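Local atomic coordinates of uncharacterized protein (Nocardia farcinica, PDB entry 3ESM), a protein that is of unknown function but has an immunoglobulin-like fold of the YcnI type and may bind copper. Residues 31-36 with 105-110. The protein carries 2 engineered substitutions. Sequence-based numbering, arbitrary orientation.
Sequences AATTAM and AEQTYS. Engineered in segment 31-36: Met36 (natural residue Leu).
Gln107 and Thr33 meet on one face of an antiparallel strand pair, their side chains crossing at about a right angle. Gln107 NE2 donates to Thr33 OG1 at 2.8 Å, and the hydroxyl oxygen lies in the plane of the amide. The Gln107 chain reaches it fully extended, with CG anti to the backbone N (chi1 -179°). The same Thr33 OG1 sits over one face of the Tyr109 ring, toward the rim at CE1. The backbone carbonyl of Ala31 comes at the ring edge, near its plane, and Ala31 CB packs 3.9 Å from Tyr109 CD1. Further along, engineered Met36 (natural Leu) bends at chi2 and chi3. Its CE comes to 3.4 Å from Gln107 CG, while SD lies near Ala105 CB.

Backbone hydrogen bonds join the strands across a classic beta bulge, where Thr34 and Ala35 both face Thr108. Thr34 N donates to Thr108 O at 2.8 Å, and Ala35 N adds a weak bond to that oxygen at 3.4 Å. Thr108 N returns a bond to Ala35 O. Where the pair ends, Ser110 grips Ala32 twice. Ser110 N donates to Ala32 O, and Ala32 N donates to Ser110 OG at 2.9 Å, nearly straight at 170°. A water joins Thr34 OG1 to Tyr109 O.

Around the pair, Gln107 NE2 also bonds Pro25 O, and its OE1 accepts from Trp117 NE1. Thr33 OG1 pairs with Thr26 OG1, and Tyr109 OH with Glu27 N. The backbone carbonyl Ser110 O bonds Ser68 OG of the second subunit.

The contact joins strands 33-43 and 100-109 within one sheet of the immunoglobulin-like domain. Both protons of the Gln107 amide nitrogen appear to be used, which would fix the amide's rotation and satisfy a buried polar group.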
loop_
_atom_site.group_PDB
_atom_site.type_symbol
_atom_site.label_atom_id
_atom_site.label_comp_id
_atom_site.label_asym_id
_atom_site.label_seq_id
_atom_site.Cartn_x
_atom_site.Cartn_y
_atom_site.Cartn_z
ATOM N N ALA A 31 -1.474 -9.745 12.343
ATOM C CA ALA A 31 -1.107 -8.470 11.692
ATOM C C ALA A 31 -2.337 -7.555 11.612
ATOM O O ALA A 31 -3.479 -8.039 11.601
ATOM C CB ALA A 31 -0.584 -8.758 10.315
ATOM N N ALA A 32 -2.102 -6.238 11.552
ATOM C CA ALA A 32 -3.187 -5.255 11.589
ATOM C C ALA A 32 -3.262 -4.537 10.245
ATOM O O ALA A 32 -2.265 -4.490 9.533
ATOM C CB ALA A 32 -2.897 -4.240 12.682
ATOM N N THR A 33 -4.426 -4.017 9.887
ATOM C CA THR A 33 -4.525 -3.248 8.650
ATOM C C THR A 33 -3.970 -1.838 8.916
ATOM O O THR A 33 -4.477 -1.129 9.799
ATOM C CB THR A 33 -5.965 -3.102 8.176
ATOM O OG1 THR A 33 -6.479 -4.407 7.876
ATOM C CG2 THR A 33 -6.014 -2.218 6.912
ATOM N N THR A 34 -3.000 -1.441 8.096
ATOM C CA THR A 34 -2.333 -0.121 8.247
ATOM C C THR A 34 -2.517 0.847 7.089
ATOM O O THR A 34 -2.240 2.051 7.224
ATOM C CB THR A 34 -0.831 -0.273 8.497
ATOM O OG1 THR A 34 -0.230 -0.961 7.383
ATOM C CG2 THR A 34 -0.616 -1.053 9.808
ATOM N N ALA A 35 -3.043 0.360 5.971
ATOM C CA ALA A 35 -3.404 1.287 4.877
ATOM C C ALA A 35 -4.431 0.619 3.980
ATOM O O ALA A 35 -4.527 -0.618 3.915
ATOM C CB ALA A 35 -2.194 1.641 4.065
ATOM N N MET A 36 -5.179 1.450 3.291
ATOM C CA MET A 36 -6.146 0.955 2.311
ATOM C C MET A 36 -6.099 1.874 1.114
ATOM O O MET A 36 -6.245 3.087 1.282
ATOM C CB MET A 36 -7.546 0.989 2.932
ATOM C CG MET A 36 -8.680 0.612 1.995
ATOM S SD MET A 36 -8.728 -1.184 1.638
ATOM C CE MET A 36 -8.070 -1.791 3.117
ATOM N N ALA A 105 -9.474 -2.705 -4.664
ATOM C CA ALA A 105 -8.807 -2.128 -3.481
ATOM C C ALA A 105 -7.554 -2.916 -3.136
ATOM O O ALA A 105 -7.409 -4.085 -3.534
ATOM C CB ALA A 105 -9.736 -2.098 -2.324
ATOM N N GLU A 106 -6.640 -2.272 -2.408
ATOM C CA GLU A 106 -5.417 -2.939 -1.951
ATOM C C GLU A 106 -5.233 -2.642 -0.475
ATOM O O GLU A 106 -5.213 -1.470 -0.087
ATOM C CB GLU A 106 -4.229 -2.447 -2.726
ATOM C CG GLU A 106 -4.386 -2.688 -4.218
ATOM C CD GLU A 106 -4.096 -4.138 -4.585
ATOM O OE1 GLU A 106 -3.351 -4.818 -3.845
ATOM O OE2 GLU A 106 -4.606 -4.572 -5.646
ATOM N N GLN A 107 -5.161 -3.709 0.331
ATOM C CA GLN A 107 -5.160 -3.585 1.808
ATOM C C GLN A 107 -3.787 -3.945 2.343
ATOM O O GLN A 107 -3.333 -5.068 2.161
ATOM C CB GLN A 107 -6.198 -4.566 2.381
ATOM C CG GLN A 107 -6.346 -4.560 3.907
ATOM C CD GLN A 107 -7.294 -5.684 4.372
ATOM O OE1 GLN A 107 -7.814 -6.421 3.533
ATOM N NE2 GLN A 107 -7.532 -5.796 5.683
ATOM N N THR A 108 -3.131 -3.022 3.053
ATOM C CA THR A 108 -1.808 -3.280 3.563
ATOM C C THR A 108 -1.879 -3.693 5.019
ATOM O O THR A 108 -2.602 -3.042 5.809
ATOM C CB THR A 108 -0.933 -1.994 3.480
ATOM O OG1 THR A 108 -0.747 -1.598 2.102
ATOM C CG2 THR A 108 0.410 -2.232 4.130
ATOM N N TYR A 109 -1.092 -4.724 5.371
ATOM C CA TYR A 109 -0.982 -5.197 6.757
ATOM C C TYR A 109 0.345 -4.833 7.367
ATOM O O TYR A 109 1.324 -4.620 6.649
ATOM C CB TYR A 109 -1.111 -6.708 6.793
ATOM C CG TYR A 109 -2.539 -7.181 6.663
ATOM C CD1 TYR A 109 -3.259 -7.554 7.788
ATOM C CD2 TYR A 109 -3.147 -7.299 5.417
ATOM C CE1 TYR A 109 -4.531 -8.027 7.690
ATOM C CE2 TYR A 109 -4.437 -7.799 5.307
ATOM C CZ TYR A 109 -5.121 -8.157 6.457
ATOM O OH TYR A 109 -6.417 -8.646 6.409
ATOM N N SER A 110 0.359 -4.755 8.699
ATOM C CA SER A 110 1.554 -4.372 9.426
ATOM C C SER A 110 2.765 -5.258 9.183
ATOM O O SER A 110 3.910 -4.829 9.431
ATOM C CB SER A 110 1.233 -4.370 10.902
ATOM O OG SER A 110 0.721 -5.629 11.299
HETATM O O HOH W 1 2.258 -1.933 7.007
#